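Local coordinates for protein cyclopropane mycolic acid synthase 1 (Mycobacterium tuberculosis, PDB 1KPH) that catalyses the conversion of a distal double bond of alpha mycolic acids to a cyclopropane ring, using a methylene group from S-adenosyl-L-methionine, at residues T32-Y37 / I50-L55; E124-P129 / H155-A160; V134-F139 / L165-T170; Q226-H231 / V280-C285. All blocks are in the same frame, centred on the assembly; numbering follows the deposited sequence.

Interaction 1. Residues T32-Y37 / I50-L55; sequences TYSCAY and IAKIDL. With SAH (S-adenosyl-L-homocysteine), chain F; 10A (didecyl-dimethyl-ammonium), chain G; CO3 (carbonate ion), chain E.
Lys52 folds back from its helix and buries its ammonium group against the loop 32-37. Its chain bends at chi2, chi3 and chi4, which turns NZ toward the loop. There NZ donates to OG of Ser34 at 2.7 Å and to the backbone O of Cys35 at 2.9 Å. The second bond arrives from above the carbonyl plane, 61° out of it. Gln49 OE1, one turn back on the same helix, is a third partner, and CG2 of Thr32 meets NZ tip to tip at 3.4 Å. Three acceptors grip this buried ammonium, which probably restrains the loop here and may add positive potential near the ligands. Further along, Tyr37 packs on the same helix. Its CB lies 3.6 Å from CA of Lys52, and CD2 of Leu55 sits over one ring face in a CH-pi contact, 4.2 Å from the centroid. His231 meets this ring edge-to-face.

The backbone of the loop faces the ligands. Tyr33 N donates to OXT of S-adenosyl-L-homocysteine at 2.8 Å, and Cys35 N donates to O1 of the carbonate at 2.8 Å. The methyl C11 of didecyl-dimethyl-ammonium lies over the centre of the Tyr33 ring, 3.4 Å above its plane. The arrangement belongs to the cofactor and lipid pocket of a cyclopropane synthase, where the same short loop borders S-adenosyl-L-homocysteine, the amphiphile and the carbonate.

Interaction 2. Residues E124-P129 / H155-A160; sequences EQFDEP and HRLLPA. With SAH (S-adenosyl-L-homocysteine), chain F.
The loop entering strand 132-136 of the Rossmann-like methyltransferase fold packs on the C-terminal end of helix 147-157, with Leu157 at the centre. CD1 of Leu157 approaches the edge of the Phe126 ring, 3.7 Å from CD2. Its other methyl, CD2, lies 3.5 Å from the backbone O of Glu128. The backbone O of Leu157 receives a CA-H...O contact from CA of Pro129. Phe126 also packs on Val91 and Leu93 of strand 89-93.

At the outer side, OD1 of Asp127 lies over one face of the Arg156 guanidinium, 3.4 Å from NH2. The carboxylate and guanidinium planes are 56° apart. At the start of the loop, Glu124 receives N6 of the S-adenosyl-L-homocysteine adenine, at 3.1 Å on OE2 and more weakly on OE1. Arg146 makes a salt bridge to OE1.

No hydrogen bond joins the segments themselves; just beyond, a backbone hydrogen bond links Val130 and Leu157. Their attraction is apolar packing plus a charge pair with no N-H pointing at the oxygen, so it imposes little direction.

Interaction 3. Residues V134-F139 / L165-T170; sequences VSIGAF and LLHTIT. With SAH (S-adenosyl-L-homocysteine), chain F; 10A (didecyl-dimethyl-ammonium), chain G; CO3 (carbonate ion), chain E.
Strands 134-136 and 165-170 run parallel, 9° apart, in register from Val134 beside Leu165 to Ile136 beside His167. Ser135 N donates to Leu165 O, His167 N to Ser135 O at 2.8 Å, and Gly137 N to His167 O at 2.9 Å. Ile136 and His167 point to one side of the sheet. CG2 of Ile136 lies over the centre of the imidazole, 3.7 Å from the centroid and 11° off the ring normal. With CG anti to the backbone N (chi1 171°), the His167 ring is placed where NE2 reaches the carbonate, donating to O1 at 2.7 Å. ND1 is hydrogen-bonded to NE2 of Gln282, so both ring nitrogens have partners.

Helix 147-157 connects the two strands in a beta-alpha-beta crossover of the Rossmann-like fold. As is usual in such methyltransferases, the cofactor lies at the C-terminal ends of the strands. Ile136 O accepts the amino N of S-adenosyl-L-homocysteine at 2.8 Å, and Gly137 O comes within 3.3 Å of the C12 methyl of didecyl-dimethyl-ammonium.

On the other side of the sheet, CD2 of Leu166 makes a CH-pi contact over one face of the Phe139 ring, while OG1 of Thr168 lies at the ring edge. Tyr147 stacks on Phe139. A water donates to Ser135 OG and His167 O and accepts from Ala138 N, 3.1 Å away. Ser135 OG is also bonded to Val71 O.

Interaction 4. Residues Q226-H231 / V280-C285; sequences QSLQPH and VNQFTC
The backbone O of Gln226 accepts from Gln282 N at 2.9 Å and takes a CA-H...O contact from Asn281 CA, 3.2 Å away. This joins strand 221-227, at one edge of the mixed sheet, to strand 278-286. The two run antiparallel. Gln226 and Gln282 form a hydrogen-bonded pair, with Gln226 N returning a bond to Gln282 O at 3.0 Å. Ser227 and Asn281 follow as a non-hydrogen-bonded pair. The pairing ends with Leu228 N, which donates to Val280 O at 3.0 Å. The same oxygen takes a CA-H...O contact from Ser227.

The side chains of Gln226 and Gln282 share one side of the sheet. OE1 of each accepts from Lys59 NZ. NE2 of Gln282 is bonded to ND1 of His167, a second-shell link that should steady the imidazole beside the carbonate.

Asn281 and Ser227 lie on the opposite side. OD1 of Asn281 sits 3.3 Å from CB of Ser227. OG of Ser227, anti to its backbone N, accepts from Gln229 N at 3.3 Å in an ST turn, where the chain passes from the strand into helix 229-245. Asp279 is a further partner of this hydroxyl. Val280 CG1 lies between N and the carbonyl carbon (chi1 59°). This methyl packs against the backbone at the turn and meets CB of Leu228 at 3.8 Å.

Interactions 1 and 3 are buried and border the same three ligands; CG2 of Ile136 touches OG of Ser34 between them. Interactions 3 and 4 lie in one sheet. Strand 163-171 pairs in parallel with 132-136 and antiparallel with 278-286, and backbone N-H...O bonds join the strands in both. Interaction 4 is only partly buried, at the sheet margin, and also meets interaction 1 where Leu55 packs on Gln226 and Gln282. Interaction 2 is more peripheral, about 25 Å from interaction 1 between centres. It reaches only the adenine end of the cofactor product. Interaction 1 relies on a buried lysine, whereas interaction 2 combines a leucine core with a loose charge pair.

Interaction 1. Residues T32-Y37 / I50-L55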
# COMPACT_ATOMS: atom_id res chain seq x y z
N THR A 32 -3.54 -8.78 2.82
CA THR A 32 -2.80 -7.53 2.95
C THR A 32 -1.71 -7.57 1.88
O THR A 32 -0.96 -8.54 1.77
CB THR A 32 -2.18 -7.38 4.35
OG1 THR A 32 -3.22 -7.31 5.33
CG2 THR A 32 -1.34 -6.11 4.43
N TYR A 33 -1.63 -6.51 1.09
CA TYR A 33 -0.68 -6.45 -0.02
C TYR A 33 0.26 -5.26 0.16
O TYR A 33 0.20 -4.29 -0.59
CB TYR A 33 -1.47 -6.35 -1.32
CG TYR A 33 -0.74 -6.70 -2.61
CD1 TYR A 33 0.53 -7.29 -2.59
CD2 TYR A 33 -1.33 -6.46 -3.84
CE1 TYR A 33 1.18 -7.62 -3.78
CE2 TYR A 33 -0.69 -6.78 -5.04
CZ TYR A 33 0.57 -7.36 -5.00
OH TYR A 33 1.21 -7.68 -6.18
N SER A 34 1.11 -5.35 1.18
CA SER A 34 2.06 -4.30 1.52
C SER A 34 3.06 -4.88 2.53
O SER A 34 2.86 -5.98 3.04
CB SER A 34 1.33 -3.09 2.11
OG SER A 34 0.43 -3.48 3.14
N CYS A 35 4.12 -4.13 2.82
CA CYS A 35 5.15 -4.57 3.75
C CYS A 35 4.65 -4.93 5.14
O CYS A 35 4.01 -4.11 5.81
CB CYS A 35 6.24 -3.50 3.88
SG CYS A 35 7.68 -4.02 4.85
N ALA A 36 4.95 -6.15 5.58
CA ALA A 36 4.55 -6.60 6.91
C ALA A 36 5.55 -6.09 7.94
O ALA A 36 6.62 -5.60 7.59
CB ALA A 36 4.47 -8.13 6.95
N TYR A 37 5.21 -6.20 9.22
CA TYR A 37 6.08 -5.74 10.30
C TYR A 37 6.39 -6.88 11.27
O TYR A 37 5.56 -7.23 12.11
CB TYR A 37 5.40 -4.59 11.05
CG TYR A 37 6.20 -4.03 12.20
CD1 TYR A 37 7.58 -3.84 12.09
CD2 TYR A 37 5.58 -3.67 13.40
CE1 TYR A 37 8.32 -3.29 13.15
CE2 TYR A 37 6.31 -3.13 14.46
CZ TYR A 37 7.67 -2.94 14.32
OH TYR A 37 8.40 -2.38 15.36
N ILE A 50 -0.72 -8.00 10.64
CA ILE A 50 -1.60 -7.39 11.63
C ILE A 50 -0.80 -6.38 12.44
O ILE A 50 -1.30 -5.31 12.78
CB ILE A 50 -2.19 -8.44 12.59
CG1 ILE A 50 -3.05 -9.45 11.83
CG2 ILE A 50 -3.02 -7.75 13.68
CD1 ILE A 50 -4.33 -8.88 11.26
N ALA A 51 0.45 -6.74 12.74
CA ALA A 51 1.33 -5.86 13.51
C ALA A 51 1.61 -4.58 12.71
O ALA A 51 1.71 -3.50 13.29
CB ALA A 51 2.64 -6.58 13.83
N LYS A 52 1.73 -4.71 11.40
CA LYS A 52 1.97 -3.55 10.54
C LYS A 52 0.73 -2.67 10.60
O LYS A 52 0.83 -1.44 10.74
CB LYS A 52 2.23 -4.00 9.09
CG LYS A 52 2.37 -2.86 8.07
CD LYS A 52 1.01 -2.41 7.52
CE LYS A 52 0.30 -3.54 6.77
NZ LYS A 52 1.14 -4.12 5.67
N ILE A 53 -0.45 -3.28 10.52
CA ILE A 53 -1.70 -2.53 10.58
C ILE A 53 -1.80 -1.77 11.91
O ILE A 53 -2.13 -0.58 11.93
CB ILE A 53 -2.92 -3.47 10.41
CG1 ILE A 53 -2.91 -4.07 9.00
CG2 ILE A 53 -4.21 -2.71 10.66
CD1 ILE A 53 -4.12 -4.90 8.65
N ASP A 54 -1.51 -2.45 13.02
CA ASP A 54 -1.57 -1.82 14.34
C ASP A 54 -0.54 -0.69 14.47
O ASP A 54 -0.82 0.33 15.10
CB ASP A 54 -1.34 -2.88 15.43
CG ASP A 54 -2.55 -3.77 15.64
OD1 ASP A 54 -2.40 -4.88 16.19
OD2 ASP A 54 -3.67 -3.36 15.27
N LEU A 55 0.63 -0.88 13.86
CA LEU A 55 1.67 0.14 13.89
C LEU A 55 1.16 1.41 13.22
O LEU A 55 1.36 2.52 13.72
CB LEU A 55 2.92 -0.35 13.16
CG LEU A 55 4.07 0.66 13.07
CD1 LEU A 55 4.68 0.88 14.46
CD2 LEU A 55 5.14 0.15 12.11
N SAH F . -3.65 -0.65 1.35
CA SAH F . -3.89 -2.05 0.98
CB SAH F . -3.74 -2.27 -0.54
CG SAH F . -2.48 -1.72 -1.24
C SAH F . -2.94 -2.99 1.74
OXT SAH F . -3.13 -4.22 1.67
C5' SAH F . -2.75 -0.43 -3.72
C4' SAH F . -4.19 0.02 -3.47
O4' SAH F . -4.37 1.45 -3.64
C3' SAH F . -5.20 -0.66 -4.39
O3' SAH F . -6.35 -1.07 -3.61
C2' SAH F . -5.54 0.42 -5.40
O2' SAH F . -6.82 0.22 -5.99
C1' SAH F . -5.46 1.66 -4.57
N9 SAH F . -5.27 2.88 -5.36
C8 SAH F . -4.35 3.19 -6.32
N7 SAH F . -4.42 4.37 -6.84
C5 SAH F . -5.50 4.92 -6.16
C6 SAH F . -6.21 6.29 -6.20
N6 SAH F . -5.84 7.29 -7.03
N1 SAH F . -7.28 6.47 -5.35
C2 SAH F . -7.65 5.45 -4.53
N3 SAH F . -7.11 4.22 -4.39
C4 SAH F . -6.03 4.02 -5.25
C1 10A G . 10.36 2.94 -10.37
C2 10A G . 8.89 2.60 -10.67
C3 10A G . 8.20 2.07 -9.42
C4 10A G . 6.73 1.67 -9.58
C5 10A G . 6.24 1.17 -8.22
C6 10A G . 4.79 0.65 -8.18
C7 10A G . 4.58 0.17 -6.74
C8 10A G . 3.25 -0.55 -6.48
C9 10A G . 3.25 -1.02 -5.01
C10 10A G . 2.04 -1.92 -4.74
N1 10A G . 1.89 -2.73 -3.44
C11 10A G . 0.63 -3.56 -3.61
C12 10A G . 1.64 -1.82 -2.26
C13 10A G . 3.06 -3.63 -3.04
C14 10A G . 3.64 -4.73 -3.98
C15 10A G . 5.03 -5.31 -3.61
C16 10A G . 6.25 -4.37 -3.58
C17 10A G . 6.63 -3.81 -4.97
C18 10A G . 7.86 -2.90 -4.93
C19 10A G . 8.19 -2.38 -6.34
C20 10A G . 9.46 -1.52 -6.29
C21 10A G . 9.85 -1.01 -7.68
C22 10A G . 11.13 -0.19 -7.55
C CO3 E . 4.15 -0.89 0.63
O1 CO3 E . 4.46 -1.49 1.97
O2 CO3 E . 4.20 -1.66 -0.48
O3 CO3 E . 3.83 0.43 0.53

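Interaction 2. Residues E124-P129 / H155-A160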
# COMPACT_ATOMS: atom_id res chain seq x y z
N GLU A 124 -9.38 11.30 -5.93
CA GLU A 124 -9.63 12.39 -6.87
C GLU A 124 -11.12 12.68 -6.99
O GLU A 124 -11.51 13.76 -7.43
CB GLU A 124 -9.09 12.05 -8.26
CG GLU A 124 -7.57 11.85 -8.36
CD GLU A 124 -7.14 10.41 -8.17
OE1 GLU A 124 -6.05 10.05 -8.67
OE2 GLU A 124 -7.87 9.63 -7.51
N GLN A 125 -11.95 11.71 -6.61
CA GLN A 125 -13.39 11.85 -6.69
C GLN A 125 -14.04 11.82 -5.31
O GLN A 125 -15.26 11.69 -5.19
CB GLN A 125 -13.97 10.71 -7.54
CG GLN A 125 -13.34 10.58 -8.91
CD GLN A 125 -13.73 9.30 -9.61
OE1 GLN A 125 -13.52 8.20 -9.08
NE2 GLN A 125 -14.29 9.42 -10.81
N PHE A 126 -13.22 11.94 -4.27
CA PHE A 126 -13.73 11.93 -2.90
C PHE A 126 -13.44 13.26 -2.21
O PHE A 126 -12.28 13.65 -2.05
CB PHE A 126 -13.07 10.80 -2.09
CG PHE A 126 -13.58 10.69 -0.68
CD1 PHE A 126 -14.75 9.99 -0.40
CD2 PHE A 126 -12.91 11.31 0.36
CE1 PHE A 126 -15.25 9.91 0.90
CE2 PHE A 126 -13.40 11.24 1.67
CZ PHE A 126 -14.56 10.54 1.94
N ASP A 127 -14.50 13.94 -1.79
CA ASP A 127 -14.37 15.23 -1.12
C ASP A 127 -15.31 15.27 0.07
O ASP A 127 -16.28 16.02 0.09
CB ASP A 127 -14.69 16.36 -2.10
CG ASP A 127 -14.53 17.74 -1.48
OD1 ASP A 127 -13.46 18.01 -0.90
OD2 ASP A 127 -15.48 18.54 -1.57
N GLU A 128 -15.01 14.45 1.07
CA GLU A 128 -15.83 14.36 2.26
C GLU A 128 -14.97 14.41 3.52
O GLU A 128 -13.92 13.77 3.59
CB GLU A 128 -16.64 13.07 2.21
CG GLU A 128 -17.50 12.78 3.41
CD GLU A 128 -18.54 11.72 3.11
OE1 GLU A 128 -18.19 10.73 2.43
OE2 GLU A 128 -19.70 11.89 3.54
N PRO A 129 -15.39 15.19 4.53
CA PRO A 129 -14.63 15.32 5.77
C PRO A 129 -14.50 14.00 6.53
O PRO A 129 -15.47 13.24 6.65
CB PRO A 129 -15.44 16.34 6.57
CG PRO A 129 -16.13 17.15 5.51
CD PRO A 129 -16.56 16.08 4.54
N HIS A 155 -5.23 17.44 3.54
CA HIS A 155 -5.24 18.51 4.52
C HIS A 155 -6.62 19.16 4.62
O HIS A 155 -7.05 19.57 5.70
CB HIS A 155 -4.19 19.56 4.17
CG HIS A 155 -3.94 20.57 5.25
ND1 HIS A 155 -4.78 21.64 5.48
CD2 HIS A 155 -2.96 20.65 6.18
CE1 HIS A 155 -4.33 22.34 6.50
NE2 HIS A 155 -3.23 21.76 6.95
N ARG A 156 -7.32 19.24 3.49
CA ARG A 156 -8.64 19.85 3.46
C ARG A 156 -9.72 19.00 4.13
O ARG A 156 -10.62 19.52 4.79
CB ARG A 156 -9.04 20.16 2.01
CG ARG A 156 -10.41 20.82 1.87
CD ARG A 156 -10.69 21.21 0.43
NE ARG A 156 -10.62 20.08 -0.48
CZ ARG A 156 -10.83 20.15 -1.79
NH1 ARG A 156 -11.14 21.32 -2.34
NH2 ARG A 156 -10.73 19.07 -2.55
N LEU A 157 -9.62 17.68 3.98
CA LEU A 157 -10.61 16.78 4.56
C LEU A 157 -10.44 16.48 6.05
O LEU A 157 -11.39 16.05 6.71
CB LEU A 157 -10.63 15.45 3.78
CG LEU A 157 -10.88 15.54 2.27
CD1 LEU A 157 -10.99 14.13 1.71
CD2 LEU A 157 -12.15 16.32 1.99
N LEU A 158 -9.25 16.72 6.58
CA LEU A 158 -8.97 16.46 7.99
C LEU A 158 -9.41 17.57 8.94
O LEU A 158 -9.47 18.74 8.56
CB LEU A 158 -7.47 16.21 8.20
CG LEU A 158 -6.87 14.88 7.75
CD1 LEU A 158 -5.36 14.97 7.81
CD2 LEU A 158 -7.39 13.76 8.65
N PRO A 159 -9.72 17.20 10.19
CA PRO A 159 -10.15 18.17 11.21
C PRO A 159 -8.94 19.02 11.58
O PRO A 159 -7.89 18.90 10.95
CB PRO A 159 -10.59 17.28 12.38
CG PRO A 159 -10.95 15.98 11.72
CD PRO A 159 -9.86 15.82 10.70
N ALA A 160 -9.09 19.87 12.59
CA ALA A 160 -8.00 20.73 13.02
C ALA A 160 -6.85 19.90 13.61
O ALA A 160 -5.68 20.20 13.38
CB ALA A 160 -8.50 21.74 14.06
N SAH F . -3.65 -0.65 1.35
CA SAH F . -3.89 -2.05 0.98
CB SAH F . -3.74 -2.27 -0.54
CG SAH F . -2.48 -1.72 -1.24
C SAH F . -2.94 -2.99 1.74
OXT SAH F . -3.13 -4.22 1.67
C5' SAH F . -2.75 -0.43 -3.72
C4' SAH F . -4.19 0.02 -3.47
O4' SAH F . -4.37 1.45 -3.64
C3' SAH F . -5.20 -0.66 -4.39
O3' SAH F . -6.35 -1.07 -3.61
C2' SAH F . -5.54 0.42 -5.40
O2' SAH F . -6.82 0.22 -5.99
C1' SAH F . -5.46 1.66 -4.57
N9 SAH F . -5.27 2.88 -5.36
C8 SAH F . -4.35 3.19 -6.32
N7 SAH F . -4.42 4.37 -6.84
C5 SAH F . -5.50 4.92 -6.16
C6 SAH F . -6.21 6.29 -6.20
N6 SAH F . -5.84 7.29 -7.03
N1 SAH F . -7.28 6.47 -5.35
C2 SAH F . -7.65 5.45 -4.53
N3 SAH F . -7.11 4.22 -4.39
C4 SAH F . -6.03 4.02 -5.25

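Interaction 3. Residues V134-F139 / L165-T170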
# COMPACT_ATOMS: atom_id res chain seq x y z
N VAL A 134 -5.49 7.05 6.54
CA VAL A 134 -4.43 6.06 6.48
C VAL A 134 -4.33 5.65 5.02
O VAL A 134 -5.35 5.49 4.34
CB VAL A 134 -4.74 4.81 7.36
CG1 VAL A 134 -6.01 4.13 6.88
CG2 VAL A 134 -3.56 3.84 7.31
N SER A 135 -3.11 5.52 4.51
CA SER A 135 -2.91 5.11 3.13
C SER A 135 -1.65 4.29 3.08
O SER A 135 -0.54 4.79 3.35
CB SER A 135 -2.79 6.32 2.20
OG SER A 135 -2.76 5.90 0.85
N ILE A 136 -1.81 3.01 2.76
CA ILE A 136 -0.69 2.09 2.70
C ILE A 136 -0.48 1.51 1.31
O ILE A 136 -1.34 0.80 0.78
CB ILE A 136 -0.90 0.93 3.71
CG1 ILE A 136 -1.01 1.50 5.13
CG2 ILE A 136 0.26 -0.06 3.62
CD1 ILE A 136 -1.63 0.56 6.13
N GLY A 137 0.67 1.82 0.71
CA GLY A 137 0.99 1.30 -0.60
C GLY A 137 0.10 1.72 -1.75
O GLY A 137 -0.02 0.99 -2.73
N ALA A 138 -0.52 2.89 -1.65
CA ALA A 138 -1.37 3.39 -2.72
C ALA A 138 -0.68 4.57 -3.41
O ALA A 138 -0.83 4.79 -4.61
CB ALA A 138 -2.72 3.83 -2.17
N PHE A 139 0.09 5.31 -2.62
CA PHE A 139 0.83 6.47 -3.10
C PHE A 139 1.59 6.16 -4.39
O PHE A 139 1.56 6.94 -5.34
CB PHE A 139 1.80 6.93 -2.01
CG PHE A 139 2.21 8.38 -2.13
CD1 PHE A 139 1.27 9.39 -1.98
CD2 PHE A 139 3.54 8.72 -2.37
CE1 PHE A 139 1.64 10.73 -2.06
CE2 PHE A 139 3.92 10.06 -2.45
CZ PHE A 139 2.97 11.07 -2.30
N LEU A 165 -1.51 8.93 8.24
CA LEU A 165 -0.37 8.03 8.26
C LEU A 165 -0.21 7.60 6.81
O LEU A 165 -1.05 6.88 6.28
CB LEU A 165 -0.64 6.82 9.17
CG LEU A 165 0.50 5.81 9.44
CD1 LEU A 165 0.81 5.04 8.17
CD2 LEU A 165 1.74 6.53 9.94
N LEU A 166 0.84 8.08 6.17
CA LEU A 166 1.11 7.74 4.78
C LEU A 166 2.26 6.75 4.76
O LEU A 166 3.38 7.06 5.18
CB LEU A 166 1.49 8.99 3.97
CG LEU A 166 1.87 8.73 2.51
CD1 LEU A 166 0.66 8.18 1.77
CD2 LEU A 166 2.36 10.03 1.86
N HIS A 167 1.97 5.55 4.27
CA HIS A 167 2.94 4.47 4.20
C HIS A 167 3.20 4.20 2.72
O HIS A 167 2.30 3.84 1.97
CB HIS A 167 2.34 3.25 4.92
CG HIS A 167 3.13 1.98 4.77
ND1 HIS A 167 3.32 1.10 5.81
CD2 HIS A 167 3.67 1.40 3.68
CE1 HIS A 167 3.95 0.03 5.37
NE2 HIS A 167 4.17 0.18 4.08
N THR A 168 4.45 4.40 2.31
CA THR A 168 4.80 4.21 0.91
C THR A 168 6.24 3.79 0.68
O THR A 168 7.13 4.11 1.47
CB THR A 168 4.58 5.52 0.11
OG1 THR A 168 4.97 5.32 -1.26
CG2 THR A 168 5.42 6.65 0.70
N ILE A 169 6.45 3.08 -0.41
CA ILE A 169 7.79 2.66 -0.80
C ILE A 169 8.47 3.96 -1.27
O ILE A 169 7.81 4.88 -1.75
CB ILE A 169 7.69 1.66 -1.98
CG1 ILE A 169 7.06 0.36 -1.48
CG2 ILE A 169 9.07 1.42 -2.59
CD1 ILE A 169 6.47 -0.50 -2.58
N THR A 170 9.78 4.05 -1.09
CA THR A 170 10.52 5.23 -1.52
C THR A 170 11.75 4.78 -2.29
O THR A 170 12.30 3.71 -2.02
CB THR A 170 10.94 6.13 -0.33
OG1 THR A 170 11.70 5.37 0.62
CG2 THR A 170 9.70 6.69 0.36
N SAH F . -3.65 -0.65 1.35
CA SAH F . -3.89 -2.05 0.98
CB SAH F . -3.74 -2.27 -0.54
CG SAH F . -2.48 -1.72 -1.24
C SAH F . -2.94 -2.99 1.74
OXT SAH F . -3.13 -4.22 1.67
C5' SAH F . -2.75 -0.43 -3.72
C4' SAH F . -4.19 0.02 -3.47
O4' SAH F . -4.37 1.45 -3.64
C3' SAH F . -5.20 -0.66 -4.39
O3' SAH F . -6.35 -1.07 -3.61
C2' SAH F . -5.54 0.42 -5.40
O2' SAH F . -6.82 0.22 -5.99
C1' SAH F . -5.46 1.66 -4.57
N9 SAH F . -5.27 2.88 -5.36
C8 SAH F . -4.35 3.19 -6.32
N7 SAH F . -4.42 4.37 -6.84
C5 SAH F . -5.50 4.92 -6.16
C6 SAH F . -6.21 6.29 -6.20
N6 SAH F . -5.84 7.29 -7.03
N1 SAH F . -7.28 6.47 -5.35
C2 SAH F . -7.65 5.45 -4.53
N3 SAH F . -7.11 4.22 -4.39
C4 SAH F . -6.03 4.02 -5.25
C1 10A G . 10.36 2.94 -10.37
C2 10A G . 8.89 2.60 -10.67
C3 10A G . 8.20 2.07 -9.42
C4 10A G . 6.73 1.67 -9.58
C5 10A G . 6.24 1.17 -8.22
C6 10A G . 4.79 0.65 -8.18
C7 10A G . 4.58 0.17 -6.74
C8 10A G . 3.25 -0.55 -6.48
C9 10A G . 3.25 -1.02 -5.01
C10 10A G . 2.04 -1.92 -4.74
N1 10A G . 1.89 -2.73 -3.44
C11 10A G . 0.63 -3.56 -3.61
C12 10A G . 1.64 -1.82 -2.26
C13 10A G . 3.06 -3.63 -3.04
C14 10A G . 3.64 -4.73 -3.98
C15 10A G . 5.03 -5.31 -3.61
C16 10A G . 6.25 -4.37 -3.58
C17 10A G . 6.63 -3.81 -4.97
C18 10A G . 7.86 -2.90 -4.93
C19 10A G . 8.19 -2.38 -6.34
C20 10A G . 9.46 -1.52 -6.29
C21 10A G . 9.85 -1.01 -7.68
C22 10A G . 11.13 -0.19 -7.55
C CO3 E . 4.15 -0.89 0.63
O1 CO3 E . 4.46 -1.49 1.97
O2 CO3 E . 4.20 -1.66 -0.48
O3 CO3 E . 3.83 0.43 0.53
O HOH W 1 -0.09 5.06 0.51

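Interaction 4. Residues Q226-H231 / V280-C285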
# COMPACT_ATOMS: atom_id res chain seq x y z
N GLN A 226 9.25 6.38 9.82
CA GLN A 226 9.74 5.09 10.27
C GLN A 226 9.97 4.16 9.09
O GLN A 226 9.08 3.96 8.26
CB GLN A 226 8.74 4.45 11.23
CG GLN A 226 9.16 3.08 11.74
CD GLN A 226 8.22 2.54 12.79
OE1 GLN A 226 7.19 3.14 13.10
NE2 GLN A 226 8.56 1.38 13.35
N SER A 227 11.17 3.60 9.01
CA SER A 227 11.51 2.70 7.92
C SER A 227 11.27 1.24 8.28
O SER A 227 11.58 0.81 9.39
CB SER A 227 12.98 2.89 7.52
OG SER A 227 13.36 1.96 6.52
N LEU A 228 10.72 0.48 7.33
CA LEU A 228 10.46 -0.95 7.53
C LEU A 228 11.24 -1.74 6.48
O LEU A 228 10.93 -2.90 6.19
CB LEU A 228 8.96 -1.24 7.37
CG LEU A 228 7.97 -0.52 8.28
CD1 LEU A 228 6.58 -1.12 8.07
CD2 LEU A 228 8.40 -0.67 9.74
N GLN A 229 12.27 -1.10 5.93
CA GLN A 229 13.12 -1.67 4.89
C GLN A 229 13.44 -3.16 4.98
O GLN A 229 13.11 -3.92 4.06
CB GLN A 229 14.41 -0.86 4.79
CG GLN A 229 15.28 -1.20 3.59
CD GLN A 229 16.47 -0.26 3.46
OE1 GLN A 229 17.28 -0.14 4.39
NE2 GLN A 229 16.58 0.41 2.32
N PRO A 230 14.09 -3.61 6.07
CA PRO A 230 14.41 -5.04 6.16
C PRO A 230 13.19 -5.95 6.21
O PRO A 230 13.25 -7.11 5.78
CB PRO A 230 15.24 -5.12 7.44
CG PRO A 230 14.62 -4.04 8.29
CD PRO A 230 14.48 -2.90 7.30
N HIS A 231 12.09 -5.44 6.74
CA HIS A 231 10.87 -6.23 6.83
C HIS A 231 10.28 -6.57 5.47
O HIS A 231 9.59 -7.58 5.33
CB HIS A 231 9.83 -5.49 7.67
CG HIS A 231 10.24 -5.28 9.09
ND1 HIS A 231 10.22 -6.28 10.03
CD2 HIS A 231 10.70 -4.17 9.73
CE1 HIS A 231 10.65 -5.81 11.19
NE2 HIS A 231 10.94 -4.53 11.03
N VAL A 280 10.94 1.65 2.35
CA VAL A 280 9.50 1.76 2.58
C VAL A 280 9.37 2.50 3.91
O VAL A 280 9.99 2.11 4.91
CB VAL A 280 8.80 0.37 2.62
CG1 VAL A 280 9.39 -0.49 3.72
CG2 VAL A 280 7.30 0.56 2.83
N ASN A 281 8.59 3.57 3.91
CA ASN A 281 8.45 4.37 5.12
C ASN A 281 7.03 4.78 5.48
O ASN A 281 6.18 4.95 4.62
CB ASN A 281 9.28 5.65 4.97
CG ASN A 281 10.77 5.38 4.93
OD1 ASN A 281 11.42 5.29 5.97
ND2 ASN A 281 11.32 5.25 3.73
N GLN A 282 6.81 4.94 6.78
CA GLN A 282 5.52 5.39 7.29
C GLN A 282 5.74 6.83 7.76
O GLN A 282 6.55 7.08 8.64
CB GLN A 282 5.06 4.55 8.48
CG GLN A 282 4.86 3.08 8.19
CD GLN A 282 3.88 2.45 9.17
OE1 GLN A 282 3.82 2.83 10.34
NE2 GLN A 282 3.12 1.47 8.69
N PHE A 283 5.01 7.76 7.16
CA PHE A 283 5.12 9.17 7.51
C PHE A 283 3.92 9.60 8.34
O PHE A 283 2.78 9.48 7.90
CB PHE A 283 5.18 10.04 6.26
CG PHE A 283 6.36 9.78 5.38
CD1 PHE A 283 7.49 10.59 5.44
CD2 PHE A 283 6.34 8.73 4.46
CE1 PHE A 283 8.58 10.37 4.59
CE2 PHE A 283 7.41 8.51 3.60
CZ PHE A 283 8.54 9.33 3.67
N THR A 284 4.17 10.09 9.55
CA THR A 284 3.10 10.56 10.41
C THR A 284 2.92 12.04 10.06
O THR A 284 3.72 12.89 10.45
CB THR A 284 3.48 10.42 11.90
OG1 THR A 284 3.69 9.04 12.21
CG2 THR A 284 2.36 10.96 12.79
N CYS A 285 1.86 12.33 9.31
CA CYS A 285 1.58 13.70 8.89
C CYS A 285 0.57 14.38 9.81
O CYS A 285 -0.62 14.05 9.81
CB CYS A 285 1.07 13.67 7.45
SG CYS A 285 2.22 12.82 6.33